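Local coordinates for protein putative glucoamylase (Bacteroides uniformis, PDB 4GL3) that is a putative glucoamylase that probably hydrolyses glycosidic bonds of carbohydrate substrates, at residues Q25-F30 / G71-E76; D32-E37 / A79-K84; I64-E69 / I384-E389. All blocks are in the same frame, centred on the assembly; numbering follows the deposited sequence.

Contact 1 (Q25-F30 / G71-E76); sequences QTFRYF and GFVTRE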
ATOM      1  N   GLN A  25       8.587 -16.289  -1.538  1.00 32.14           N
ATOM      2  CA  GLN A  25       9.869 -15.742  -1.117  1.00 32.45           C
ATOM      3  C   GLN A  25       9.676 -14.382  -0.428  1.00 30.75           C
ATOM      4  O   GLN A  25      10.303 -14.113   0.604  1.00 28.73           O
ATOM      5  CB  GLN A  25      10.842 -15.603  -2.297  1.00 34.17           C
ATOM      6  CG  GLN A  25      12.309 -15.443  -1.869  1.00 31.30           C
ATOM      7  CD  GLN A  25      13.040 -16.764  -1.814  1.00 31.78           C
ATOM      8  OE1 GLN A  25      12.421 -17.824  -1.664  1.00 33.49           O
ATOM      9  NE2 GLN A  25      14.343 -16.718  -1.957  1.00 30.45           N
ATOM     10  N   THR A  26       8.798 -13.548  -0.980  1.00 29.68           N
ATOM     11  CA  THR A  26       8.549 -12.218  -0.441  1.00 26.89           C
ATOM     12  C   THR A  26       7.838 -12.325   0.919  1.00 25.87           C
ATOM     13  O   THR A  26       8.031 -11.500   1.805  1.00 27.52           O
ATOM     14  CB  THR A  26       7.794 -11.334  -1.482  1.00 27.93           C
ATOM     15  OG1 THR A  26       8.445 -11.452  -2.773  1.00 27.60           O
ATOM     16  CG2 THR A  26       7.755  -9.849  -1.067  1.00 26.59           C
ATOM     17  N   PHE A  27       7.012 -13.348   1.072  1.00 27.43           N
ATOM     18  CA  PHE A  27       6.258 -13.581   2.300  1.00 29.44           C
ATOM     19  C   PHE A  27       7.199 -13.705   3.516  1.00 28.87           C
ATOM     20  O   PHE A  27       6.832 -13.346   4.642  1.00 30.09           O
ATOM     21  CB  PHE A  27       5.358 -14.811   2.128  1.00 31.64           C
ATOM     22  CG  PHE A  27       4.569 -15.189   3.345  1.00 29.08           C
ATOM     23  CD1 PHE A  27       3.445 -14.478   3.702  1.00 35.47           C
ATOM     24  CD2 PHE A  27       4.937 -16.271   4.108  1.00 30.63           C
ATOM     25  CE1 PHE A  27       2.701 -14.839   4.815  1.00 36.48           C
ATOM     26  CE2 PHE A  27       4.214 -16.638   5.234  1.00 31.53           C
ATOM     27  CZ  PHE A  27       3.081 -15.920   5.585  1.00 29.61           C
ATOM     28  N   ARG A  28       8.399 -14.217   3.287  1.00 27.92           N
ATOM     29  CA  ARG A  28       9.403 -14.324   4.345  1.00 27.93           C
ATOM     30  C   ARG A  28       9.642 -12.974   5.064  1.00 26.70           C
ATOM     31  O   ARG A  28       9.945 -12.976   6.239  1.00 27.18           O
ATOM     32  CB  ARG A  28      10.739 -14.822   3.784  1.00 27.99           C
ATOM     33  CG  ARG A  28      10.807 -16.294   3.426  1.00 30.14           C
ATOM     34  CD  ARG A  28      12.037 -16.539   2.572  1.00 32.34           C
ATOM     35  NE  ARG A  28      12.249 -17.924   2.170  1.00 32.37           N
ATOM     36  CZ  ARG A  28      13.343 -18.362   1.545  1.00 31.61           C
ATOM     37  NH1 ARG A  28      14.334 -17.515   1.222  1.00 31.56           N
ATOM     38  NH2 ARG A  28      13.466 -19.647   1.258  1.00 33.93           N
ATOM     39  N   TYR A  29       9.552 -11.863   4.333  1.00 28.30           N
ATOM     40  CA  TYR A  29       9.784 -10.542   4.907  1.00 29.54           C
ATOM     41  C   TYR A  29       8.795 -10.260   6.061  1.00 29.06           C
ATOM     42  O   TYR A  29       9.150  -9.604   7.020  1.00 27.26           O
ATOM     43  CB  TYR A  29       9.697  -9.433   3.831  1.00 28.78           C
ATOM     44  CG  TYR A  29      10.148  -8.078   4.328  1.00 27.28           C
ATOM     45  CD1 TYR A  29       9.267  -7.238   5.022  1.00 26.43           C
ATOM     46  CD2 TYR A  29      11.470  -7.645   4.157  1.00 30.93           C
ATOM     47  CE1 TYR A  29       9.670  -6.012   5.524  1.00 25.80           C
ATOM     48  CE2 TYR A  29      11.893  -6.403   4.662  1.00 29.96           C
ATOM     49  CZ  TYR A  29      10.988  -5.581   5.335  1.00 28.46           C
ATOM     50  OH  TYR A  29      11.385  -4.354   5.857  1.00 27.23           O
ATOM     51  N   PHE A  30       7.543 -10.693   5.895  1.00 25.79           N
ATOM     52  CA  PHE A  30       6.486 -10.394   6.808  1.00 25.77           C
ATOM     53  C   PHE A  30       6.240 -11.461   7.856  1.00 26.61           C
ATOM     54  O   PHE A  30       5.541 -11.194   8.832  1.00 30.95           O
ATOM     55  CB  PHE A  30       5.200 -10.159   6.021  1.00 26.24           C
ATOM     56  CG  PHE A  30       5.283  -8.966   5.153  1.00 26.91           C
ATOM     57  CD1 PHE A  30       5.221  -7.690   5.718  1.00 22.42           C
ATOM     58  CD2 PHE A  30       5.584  -9.097   3.806  1.00 26.87           C
ATOM     59  CE1 PHE A  30       5.355  -6.575   4.935  1.00 23.11           C
ATOM     60  CE2 PHE A  30       5.728  -7.975   3.003  1.00 26.88           C
ATOM     61  CZ  PHE A  30       5.602  -6.701   3.572  1.00 24.92           C
ATOM     62  N   GLY A  71      -1.223 -21.579   1.476  1.00 35.16           N
ATOM     63  CA  GLY A  71      -0.631 -22.696   2.175  1.00 34.87           C
ATOM     64  C   GLY A  71       0.813 -22.460   2.617  1.00 35.93           C
ATOM     65  O   GLY A  71       1.504 -23.404   2.974  1.00 38.63           O
ATOM     66  N   PHE A  72       1.271 -21.217   2.637  1.00 36.27           N
ATOM     67  CA  PHE A  72       2.600 -20.911   3.178  1.00 35.12           C
ATOM     68  C   PHE A  72       2.646 -21.111   4.690  1.00 40.57           C
ATOM     69  O   PHE A  72       3.693 -21.460   5.213  1.00 41.84           O
ATOM     70  CB  PHE A  72       3.057 -19.475   2.860  1.00 35.31           C
ATOM     71  CG  PHE A  72       3.047 -19.105   1.389  1.00 29.88           C
ATOM     72  CD1 PHE A  72       3.212 -20.058   0.400  1.00 38.70           C
ATOM     73  CD2 PHE A  72       2.879 -17.784   1.021  1.00 32.37           C
ATOM     74  CE1 PHE A  72       3.193 -19.696  -0.931  1.00 37.65           C
ATOM     75  CE2 PHE A  72       2.852 -17.418  -0.289  1.00 34.74           C
ATOM     76  CZ  PHE A  72       3.018 -18.372  -1.277  1.00 31.04           C
ATOM     77  N   VAL A  73       1.530 -20.853   5.380  1.00 35.46           N
ATOM     78  CA  VAL A  73       1.363 -21.181   6.812  1.00 35.69           C
ATOM     79  C   VAL A  73      -0.033 -21.799   7.004  1.00 35.15           C
ATOM     80  O   VAL A  73      -0.898 -21.668   6.119  1.00 35.94           O
ATOM     81  CB  VAL A  73       1.519 -19.927   7.754  1.00 35.55           C
ATOM     82  CG1 VAL A  73       2.939 -19.376   7.721  1.00 31.00           C
ATOM     83  CG2 VAL A  73       0.499 -18.832   7.418  1.00 32.93           C
ATOM     84  N   THR A  74      -0.268 -22.459   8.136  1.00 34.62           N
ATOM     85  CA  THR A  74      -1.607 -22.955   8.422  1.00 36.56           C
ATOM     86  C   THR A  74      -2.506 -21.812   8.940  1.00 38.29           C
ATOM     87  O   THR A  74      -2.047 -20.717   9.359  1.00 34.01           O
ATOM     88  CB  THR A  74      -1.639 -24.103   9.443  1.00 41.22           C
ATOM     89  OG1 THR A  74      -1.330 -23.572  10.737  1.00 38.43           O
ATOM     90  CG2 THR A  74      -0.708 -25.310   9.060  1.00 39.67           C
ATOM     91  N   ARG A  75      -3.807 -22.045   8.875  1.00 33.65           N
ATOM     92  CA  ARG A  75      -4.745 -21.078   9.367  1.00 36.37           C
ATOM     93  C   ARG A  75      -4.569 -20.830  10.869  1.00 34.97           C
ATOM     94  O   ARG A  75      -4.756 -19.730  11.327  1.00 36.10           O
ATOM     95  CB  ARG A  75      -6.182 -21.521   9.137  1.00 40.03           C
ATOM     96  CG  ARG A  75      -7.115 -20.316   9.218  1.00 46.51           C
ATOM     97  CD  ARG A  75      -8.491 -20.750   9.584  1.00 53.37           C
ATOM     98  NE  ARG A  75      -9.403 -19.634   9.807  1.00 49.42           N
ATOM     99  CZ  ARG A  75     -10.102 -19.002   8.873  1.00 39.31           C
ATOM    100  NH1 ARG A  75      -9.980 -19.267   7.581  1.00 37.58           N
ATOM    101  NH2 ARG A  75     -10.928 -18.069   9.260  1.00 42.23           N
ATOM    102  N   GLU A  76      -4.269 -21.879  11.617  1.00 35.47           N
ATOM    103  CA  GLU A  76      -4.028 -21.757  13.047  1.00 41.28           C
ATOM    104  C   GLU A  76      -2.772 -20.904  13.265  1.00 37.94           C
ATOM    105  O   GLU A  76      -2.781 -20.039  14.127  1.00 34.50           O
ATOM    106  CB  GLU A  76      -3.898 -23.132  13.721  1.00 43.30           C
ATOM    107  CG  GLU A  76      -5.166 -24.002  13.661  1.00 55.63           C
ATOM    108  CD  GLU A  76      -5.585 -24.409  12.223  1.00 73.30           C
ATOM    109  OE1 GLU A  76      -4.722 -24.751  11.355  1.00 53.87           O
ATOM    110  OE2 GLU A  76      -6.803 -24.372  11.927  1.00 87.41           O
TER
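F27 and F72 meet with their rings turned obliquely to each other, planes at 49° and centroids 5.5 Å apart, a pairing that is neither a stack nor an edge-to-face contact. F72 reaches over one face of F27: its CD2 stands off that plane, offset toward the rim, with F27 CG 3.9 Å from F72 CD2. F72 CB lies just as close to F27 CE2, at 3.9 Å, so the phenylalanine from the loop uses its root as well as one ring carbon. The two side chains run antiparallel, side by side. F27 can do this because CG stands anti to the backbone N (chi1 178°), which stretches the ring away from its own chain and toward the loop at 71-74. V73 takes a different place. Its CG1 sits at the edge of the F27 ring, near the ring plane, with V73 CG1 3.9 Å from F27 CE2 and almost as near to CZ. Face and edge of one ring are thus held by two consecutive residues of the loop, entirely through apolar contact.

The surroundings close in on the same groups. W31 meets the F27 ring and touches V73, F72 also packs on Q23 and K24 of helix 15-27, and V73 packs on I68 of helix 54-69. The loop itself is shaped at both ends: G71, with positive phi, closes the preceding helix in a Schellman motif, and T74 is the N-cap of helix 75-90, its hydroxyl capping a backbone N. F27, near the end of helix 15-27, packs against this short loop between helices 54-69 and 75-90, consistent with the (alpha/alpha) helical-hairpin architecture expected of the six-hairpin clan.

Contact 2 (D32-E37 / A79-K84); sequences DFAHPE and AERMLK
R81 brings its NH1 against the methyl group of A34, with A34 CB 3.8 Å from R81 NH1, in an oblique approach to the guanidinium. Bends at chi2 and chi3 fold the chain so that NH1 reaches that methyl, although the bond from CA to CB does not point at the loop. The polar work of the group is done elsewhere: NH1 donates to W31 O, and the arginine also makes a cation-pi contact with W31. Water 1 lies over the centre of one guanidinium face.

Here an irregular loop between helix 15-27 and strand 51-53 packs against helix 75-90 near the protein surface, and K84, one turn beyond R81, makes the one direct hydrogen bond between the two segments. Its NZ donates to P36 O over 2.8 Å, tilted 30° from the carbonyl plane with a C=O...N angle of 137°. The lysine chain is stretched until a bend at chi3, and its CD lies 3.7 Å from E37 O. Water 1 adds a second link, accepting from K84 NZ and donating to H35 O, each at 2.9 Å. The H35 ring leads away to stack on H42, with NE2 bonded to T51 O.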
ATOM      1  N   ASP A  32       8.844 -14.583   8.693  1.00 31.55           N
ATOM      2  CA  ASP A  32      10.099 -14.923   9.357  1.00 34.48           C
ATOM      3  C   ASP A  32      10.837 -13.687   9.871  1.00 30.29           C
ATOM      4  O   ASP A  32      11.422 -13.723  10.905  1.00 33.71           O
ATOM      5  CB  ASP A  32      11.012 -15.674   8.394  1.00 39.41           C
ATOM      6  CG  ASP A  32      10.316 -16.885   7.752  1.00 46.79           C
ATOM      7  OD1 ASP A  32       9.557 -16.702   6.792  1.00 36.87           O
ATOM      8  OD2 ASP A  32      10.519 -17.996   8.235  1.00 57.57           O
ATOM      9  N   PHE A  33      10.782 -12.585   9.150  1.00 30.19           N
ATOM     10  CA  PHE A  33      11.559 -11.396   9.504  1.00 29.60           C
ATOM     11  C   PHE A  33      10.775 -10.342  10.349  1.00 29.90           C
ATOM     12  O   PHE A  33      11.306  -9.288  10.650  1.00 33.46           O
ATOM     13  CB  PHE A  33      12.058 -10.762   8.200  1.00 29.74           C
ATOM     14  CG  PHE A  33      13.009  -9.587   8.370  1.00 27.48           C
ATOM     15  CD1 PHE A  33      14.176  -9.716   9.098  1.00 33.41           C
ATOM     16  CD2 PHE A  33      12.757  -8.386   7.733  1.00 28.57           C
ATOM     17  CE1 PHE A  33      15.055  -8.639   9.226  1.00 33.89           C
ATOM     18  CE2 PHE A  33      13.620  -7.305   7.868  1.00 30.36           C
ATOM     19  CZ  PHE A  33      14.767  -7.437   8.604  1.00 33.49           C
ATOM     20  N   ALA A  34       9.523 -10.630  10.684  1.00 29.93           N
ATOM     21  CA  ALA A  34       8.701  -9.773  11.529  1.00 31.10           C
ATOM     22  C   ALA A  34       9.291  -9.675  12.901  1.00 31.22           C
ATOM     23  O   ALA A  34       9.954 -10.594  13.372  1.00 29.44           O
ATOM     24  CB  ALA A  34       7.278 -10.306  11.639  1.00 28.77           C
ATOM     25  N   HIS A  35       9.062  -8.548  13.569  1.00 27.96           N
ATOM     26  CA  HIS A  35       9.469  -8.451  14.973  1.00 26.14           C
ATOM     27  C   HIS A  35       8.846  -9.608  15.788  1.00 27.38           C
ATOM     28  O   HIS A  35       7.649  -9.812  15.719  1.00 27.26           O
ATOM     29  CB  HIS A  35       9.035  -7.114  15.584  1.00 26.56           C
ATOM     30  CG  HIS A  35       9.784  -5.941  15.059  1.00 26.79           C
ATOM     31  ND1 HIS A  35      10.925  -5.450  15.669  1.00 27.77           N
ATOM     32  CD2 HIS A  35       9.543  -5.148  13.990  1.00 25.08           C
ATOM     33  CE1 HIS A  35      11.362  -4.416  14.969  1.00 36.08           C
ATOM     34  NE2 HIS A  35      10.555  -4.229  13.930  1.00 27.72           N
ATOM     35  N   PRO A  36       9.640 -10.332  16.578  1.00 29.31           N
ATOM     36  CA  PRO A  36       9.019 -11.463  17.273  1.00 36.23           C
ATOM     37  C   PRO A  36       8.022 -11.074  18.374  1.00 34.92           C
ATOM     38  O   PRO A  36       7.128 -11.848  18.676  1.00 32.53           O
ATOM     39  CB  PRO A  36      10.223 -12.230  17.891  1.00 40.15           C
ATOM     40  CG  PRO A  36      11.433 -11.717  17.190  1.00 41.06           C
ATOM     41  CD  PRO A  36      11.104 -10.300  16.759  1.00 36.50           C
ATOM     42  N   GLU A  37       8.190  -9.911  18.988  1.00 30.65           N
ATOM     43  CA  GLU A  37       7.382  -9.528  20.147  1.00 34.55           C
ATOM     44  C   GLU A  37       6.017  -9.091  19.664  1.00 32.88           C
ATOM     45  O   GLU A  37       5.043  -9.269  20.362  1.00 35.50           O
ATOM     46  CB  GLU A  37       8.057  -8.380  20.965  1.00 40.43           C
ATOM     47  CG  GLU A  37       9.485  -8.685  21.485  1.00 49.05           C
ATOM     48  CD  GLU A  37      10.632  -8.630  20.425  1.00 51.78           C
ATOM     49  OE1 GLU A  37      10.403  -8.317  19.215  1.00 39.54           O
ATOM     50  OE2 GLU A  37      11.797  -8.879  20.821  1.00 53.25           O
ATOM     51  N   ALA A  79      -3.655 -17.191  12.326  1.00 33.15           N
ATOM     52  CA  ALA A  79      -4.546 -16.611  13.346  1.00 31.73           C
ATOM     53  C   ALA A  79      -3.765 -16.267  14.615  1.00 29.77           C
ATOM     54  O   ALA A  79      -3.968 -15.215  15.235  1.00 29.37           O
ATOM     55  CB  ALA A  79      -5.692 -17.579  13.652  1.00 29.57           C
ATOM     56  N   GLU A  80      -2.852 -17.153  14.999  1.00 33.62           N
ATOM     57  CA  GLU A  80      -2.034 -16.926  16.181  1.00 36.90           C
ATOM     58  C   GLU A  80      -1.208 -15.654  16.025  1.00 33.51           C
ATOM     59  O   GLU A  80      -1.193 -14.775  16.930  1.00 33.37           O
ATOM     60  CB  GLU A  80      -1.139 -18.150  16.450  1.00 36.51           C
ATOM     61  CG  GLU A  80      -0.169 -17.979  17.618  1.00 41.05           C
ATOM     62  CD  GLU A  80       0.681 -19.221  17.808  1.00 49.65           C
ATOM     63  OE1 GLU A  80       1.191 -19.775  16.793  1.00 43.39           O
ATOM     64  OE2 GLU A  80       0.812 -19.651  18.962  1.00 52.16           O
ATOM     65  N   ARG A  81      -0.554 -15.526  14.867  1.00 29.95           N
ATOM     66  CA  ARG A  81       0.208 -14.313  14.544  1.00 28.89           C
ATOM     67  C   ARG A  81      -0.692 -13.058  14.532  1.00 31.28           C
ATOM     68  O   ARG A  81      -0.338 -12.030  15.091  1.00 26.06           O
ATOM     69  CB  ARG A  81       0.906 -14.456  13.183  1.00 27.74           C
ATOM     70  CG  ARG A  81       1.799 -13.277  12.744  1.00 28.82           C
ATOM     71  CD  ARG A  81       2.981 -13.052  13.676  1.00 29.22           C
ATOM     72  NE  ARG A  81       3.873 -14.207  13.730  1.00 31.38           N
ATOM     73  CZ  ARG A  81       4.937 -14.380  12.947  1.00 27.94           C
ATOM     74  NH1 ARG A  81       5.309 -13.474  12.053  1.00 28.43           N
ATOM     75  NH2 ARG A  81       5.665 -15.454  13.086  1.00 32.12           N
HETATM   76  N   MSE A  82      -1.824 -13.138  13.852  1.00 28.85           N
HETATM   77  CA  MSE A  82      -2.749 -12.035  13.771  1.00 28.06           C
HETATM   78  C   MSE A  82      -3.206 -11.567  15.171  1.00 27.28           C
HETATM   79  O   MSE A  82      -3.271 -10.357  15.434  1.00 30.04           O
HETATM   80  CB  MSE A  82      -3.976 -12.424  12.933  1.00 30.40           C
HETATM   81  CG  MSE A  82      -4.930 -11.269  12.638  1.00 27.76           C
HETATM   82 SE   MSE A  82      -4.182  -9.889  11.507  0.75 25.23          SE
HETATM   83  CE  MSE A  82      -3.398 -11.076  10.187  1.00 29.23           C
ATOM     84  N   LEU A  83      -3.528 -12.505  16.042  1.00 27.15           N
ATOM     85  CA  LEU A  83      -3.884 -12.168  17.420  1.00 27.79           C
ATOM     86  C   LEU A  83      -2.726 -11.439  18.120  1.00 30.67           C
ATOM     87  O   LEU A  83      -2.979 -10.443  18.804  1.00 28.07           O
ATOM     88  CB  LEU A  83      -4.379 -13.396  18.236  1.00 28.19           C
ATOM     89  CG  LEU A  83      -4.876 -13.141  19.685  1.00 29.59           C
ATOM     90  CD1 LEU A  83      -5.964 -12.061  19.715  1.00 29.76           C
ATOM     91  CD2 LEU A  83      -5.359 -14.425  20.355  1.00 28.97           C
ATOM     92  N   LYS A  84      -1.482 -11.894  17.939  1.00 29.07           N
ATOM     93  CA  LYS A  84      -0.331 -11.211  18.506  1.00 29.95           C
ATOM     94  C   LYS A  84      -0.276  -9.729  18.015  1.00 30.33           C
ATOM     95  O   LYS A  84      -0.074  -8.811  18.811  1.00 26.73           O
ATOM     96  CB  LYS A  84       0.992 -11.939  18.195  1.00 30.10           C
ATOM     97  CG  LYS A  84       2.271 -11.278  18.757  1.00 33.45           C
ATOM     98  CD  LYS A  84       3.468 -12.239  18.804  1.00 37.39           C
ATOM     99  CE  LYS A  84       4.063 -12.410  17.423  1.00 38.57           C
ATOM    100  NZ  LYS A  84       5.205 -13.399  17.308  1.00 34.85           N
TER
HETATM  101  O   HOH W   1       6.407 -12.263  14.954  1.00 30.45           O

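Contact 3 (I64-E69 / I384-E389); sequences IIVGIE and IIVMIE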
ATOM      1  N   ILE A  64      -0.312 -11.936   5.457  1.00 30.10           N
ATOM      2  CA  ILE A  64      -0.612 -13.114   6.256  1.00 27.02           C
ATOM      3  C   ILE A  64      -1.858 -13.867   5.707  1.00 30.74           C
ATOM      4  O   ILE A  64      -1.849 -15.107   5.586  1.00 29.23           O
ATOM      5  CB  ILE A  64      -0.779 -12.792   7.738  1.00 28.61           C
ATOM      6  CG1 ILE A  64       0.590 -12.421   8.314  1.00 28.40           C
ATOM      7  CG2 ILE A  64      -1.378 -13.976   8.503  1.00 26.86           C
ATOM      8  CD1 ILE A  64       0.505 -11.623   9.596  1.00 32.99           C
ATOM      9  N   ILE A  65      -2.908 -13.132   5.363  1.00 28.52           N
ATOM     10  CA  ILE A  65      -4.121 -13.743   4.808  1.00 27.94           C
ATOM     11  C   ILE A  65      -3.805 -14.468   3.481  1.00 29.30           C
ATOM     12  O   ILE A  65      -4.227 -15.626   3.288  1.00 28.56           O
ATOM     13  CB  ILE A  65      -5.258 -12.719   4.601  1.00 27.27           C
ATOM     14  CG1 ILE A  65      -5.597 -12.005   5.942  1.00 29.08           C
ATOM     15  CG2 ILE A  65      -6.499 -13.420   4.023  1.00 28.72           C
ATOM     16  CD1 ILE A  65      -6.368 -10.691   5.742  1.00 25.43           C
ATOM     17  N   VAL A  66      -3.013 -13.824   2.614  1.00 28.67           N
ATOM     18  CA  VAL A  66      -2.551 -14.436   1.353  1.00 28.68           C
ATOM     19  C   VAL A  66      -1.796 -15.737   1.643  1.00 30.75           C
ATOM     20  O   VAL A  66      -2.063 -16.791   1.062  1.00 31.29           O
ATOM     21  CB  VAL A  66      -1.681 -13.454   0.528  1.00 30.13           C
ATOM     22  CG1 VAL A  66      -1.054 -14.125  -0.706  1.00 29.71           C
ATOM     23  CG2 VAL A  66      -2.504 -12.224   0.097  1.00 30.08           C
ATOM     24  N   GLY A  67      -0.899 -15.669   2.614  1.00 30.85           N
ATOM     25  CA  GLY A  67      -0.084 -16.834   3.012  1.00 31.38           C
ATOM     26  C   GLY A  67      -0.869 -18.024   3.539  1.00 33.48           C
ATOM     27  O   GLY A  67      -0.509 -19.174   3.258  1.00 35.06           O
ATOM     28  N   ILE A  68      -1.942 -17.762   4.288  1.00 31.03           N
ATOM     29  CA  ILE A  68      -2.809 -18.842   4.741  1.00 33.38           C
ATOM     30  C   ILE A  68      -3.470 -19.511   3.533  1.00 35.30           C
ATOM     31  O   ILE A  68      -3.449 -20.728   3.410  1.00 33.34           O
ATOM     32  CB  ILE A  68      -3.930 -18.379   5.697  1.00 32.71           C
ATOM     33  CG1 ILE A  68      -3.353 -17.855   7.022  1.00 36.41           C
ATOM     34  CG2 ILE A  68      -4.877 -19.539   5.962  1.00 32.00           C
ATOM     35  CD1 ILE A  68      -4.341 -17.044   7.857  1.00 35.78           C
ATOM     36  N   GLU A  69      -4.063 -18.698   2.668  1.00 33.45           N
ATOM     37  CA  GLU A  69      -4.768 -19.191   1.483  1.00 38.33           C
ATOM     38  C   GLU A  69      -3.841 -19.892   0.497  1.00 39.69           C
ATOM     39  O   GLU A  69      -4.280 -20.797  -0.177  1.00 36.99           O
ATOM     40  CB  GLU A  69      -5.523 -18.038   0.799  1.00 35.54           C
ATOM     41  CG  GLU A  69      -6.722 -17.597   1.622  1.00 42.95           C
ATOM     42  CD  GLU A  69      -7.771 -18.692   1.765  1.00 44.65           C
ATOM     43  OE1 GLU A  69      -8.161 -19.280   0.731  1.00 45.13           O
ATOM     44  OE2 GLU A  69      -8.199 -18.973   2.895  1.00 39.14           O
ATOM     45  N   ILE A 384       3.622  -6.409  -3.702  1.00 27.15           N
ATOM     46  CA  ILE A 384       3.969  -7.477  -4.622  1.00 28.06           C
ATOM     47  C   ILE A 384       3.181  -8.719  -4.249  1.00 28.84           C
ATOM     48  O   ILE A 384       2.555  -9.315  -5.129  1.00 28.25           O
ATOM     49  CB  ILE A 384       5.479  -7.771  -4.650  1.00 29.46           C
ATOM     50  CG1 ILE A 384       6.244  -6.570  -5.215  1.00 23.64           C
ATOM     51  CG2 ILE A 384       5.769  -9.044  -5.453  1.00 29.29           C
ATOM     52  CD1 ILE A 384       7.771  -6.672  -5.009  1.00 23.31           C
ATOM     53  N   ILE A 385       3.159  -9.080  -2.964  1.00 24.59           N
ATOM     54  CA  ILE A 385       2.460 -10.302  -2.524  1.00 26.05           C
ATOM     55  C   ILE A 385       0.969 -10.125  -2.768  1.00 27.49           C
ATOM     56  O   ILE A 385       0.299 -10.986  -3.343  1.00 33.04           O
ATOM     57  CB  ILE A 385       2.644 -10.621  -1.010  1.00 29.59           C
ATOM     58  CG1 ILE A 385       4.090 -10.827  -0.639  1.00 33.23           C
ATOM     59  CG2 ILE A 385       1.873 -11.904  -0.623  1.00 28.03           C
ATOM     60  CD1 ILE A 385       4.358 -10.746   0.859  1.00 28.93           C
ATOM     61  N   VAL A 386       0.431  -9.002  -2.296  1.00 27.27           N
ATOM     62  CA  VAL A 386      -1.009  -8.819  -2.233  1.00 23.89           C
ATOM     63  C   VAL A 386      -1.646  -8.551  -3.582  1.00 26.81           C
ATOM     64  O   VAL A 386      -2.727  -9.036  -3.852  1.00 29.23           O
ATOM     65  CB  VAL A 386      -1.390  -7.694  -1.200  1.00 23.98           C
ATOM     66  CG1 VAL A 386      -2.884  -7.382  -1.280  1.00 23.98           C
ATOM     67  CG2 VAL A 386      -1.013  -8.132   0.205  1.00 24.70           C
HETATM   68  N   MSE A 387      -0.999  -7.772  -4.445  1.00 29.23           N
HETATM   69  CA  MSE A 387      -1.599  -7.437  -5.748  1.00 27.65           C
HETATM   70  C   MSE A 387      -1.490  -8.618  -6.689  1.00 28.14           C
HETATM   71  O   MSE A 387      -2.385  -8.834  -7.491  1.00 29.28           O
HETATM   72  CB  MSE A 387      -0.978  -6.160  -6.364  1.00 26.53           C
HETATM   73  CG  MSE A 387      -1.222  -4.892  -5.525  1.00 27.57           C
HETATM   74 SE   MSE A 387      -3.099  -4.417  -5.317  0.75 27.66          SE
HETATM   75  CE  MSE A 387      -3.446  -3.373  -6.907  1.00 31.83           C
ATOM     76  N   ILE A 388      -0.440  -9.434  -6.551  1.00 27.76           N
ATOM     77  CA  ILE A 388      -0.385 -10.695  -7.275  1.00 28.56           C
ATOM     78  C   ILE A 388      -1.602 -11.494  -6.859  1.00 33.06           C
ATOM     79  O   ILE A 388      -2.330 -12.012  -7.715  1.00 33.81           O
ATOM     80  CB  ILE A 388       0.922 -11.505  -7.053  1.00 29.32           C
ATOM     81  CG1 ILE A 388       2.101 -10.838  -7.798  1.00 31.54           C
ATOM     82  CG2 ILE A 388       0.752 -12.984  -7.482  1.00 25.45           C
ATOM     83  CD1 ILE A 388       3.476 -11.379  -7.390  1.00 30.78           C
ATOM     84  N   GLU A 389      -1.885 -11.569  -5.563  1.00 29.42           N
ATOM     85  CA  GLU A 389      -3.039 -12.379  -5.184  1.00 31.33           C
ATOM     86  C   GLU A 389      -4.381 -11.801  -5.710  1.00 29.81           C
ATOM     87  O   GLU A 389      -5.260 -12.563  -6.140  1.00 34.37           O
ATOM     88  CB  GLU A 389      -3.142 -12.561  -3.656  1.00 27.55           C
ATOM     89  CG  GLU A 389      -4.152 -13.608  -3.247  1.00 31.05           C
ATOM     90  CD  GLU A 389      -3.829 -14.966  -3.852  1.00 34.83           C
ATOM     91  OE1 GLU A 389      -2.616 -15.290  -3.871  1.00 30.66           O
ATOM     92  OE2 GLU A 389      -4.767 -15.684  -4.284  1.00 34.38           O
TER
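V66 carries CG1 anti to its backbone N (chi1 173°), and I385 holds CG2 in the same relation to its own N, which brings the two methyls together with V66 CG1 3.7 Å from I385 CG2. In E389, chi1 (-169°) sets CG opposite the backbone N and lays it beside the valine, and the bend at chi2 then turns the carboxylate so that OE1 comes to 3.7 Å from V66 CG1. V66 CG2 is 3.8 Å from E389 CB, the two side chains lying alongside but pointing opposite ways. V66 CG2 also comes near V386 CG2, a looser contact at 4.4 Å. The valine thus sits against three side chains from one stretch of helix 378-393, mostly through its two methyls.

Although the carboxylate of E389 brushes the valine, its hydrogen-bonding partners lie outside the two segments. OE1 pairs with R70 NE in a salt bridge and accepts from Q23 NE2, while OE2 bonds to T393 OG1. A buried acid is held in this way beside an apolar contact.

The axes of the short helical segments 64-69 and 384-389 cross at 56°. Helix 15-27 packs alongside through Q23 and T26, helix 75-90 touches I64 and I68 of helix 54-69, and helix 395-401 lies against I65, V386 and E389.

From the N terminus, segment 25-30 begins within helix 15-27, and contact 1 closes the loop from there to 71-76. The chain next gives 32-37, whose return partner 79-84 makes contact 2, and then helix 54-69, which supplies 64-69 to contact 3 across more than 300 residues. The segments alternate, so every pair of contacts crosses and none nests. Contacts 1 and 2 share helix 75-90 and tie the N-terminal segment to the hairpin of helices 54-69 and 75-90. Contact 3 brings in helix 378-393 from late in the chain, where I385 also packs on F27 and F30 of contact 1. R81 packs on I64, joining contact 2 to contact 3.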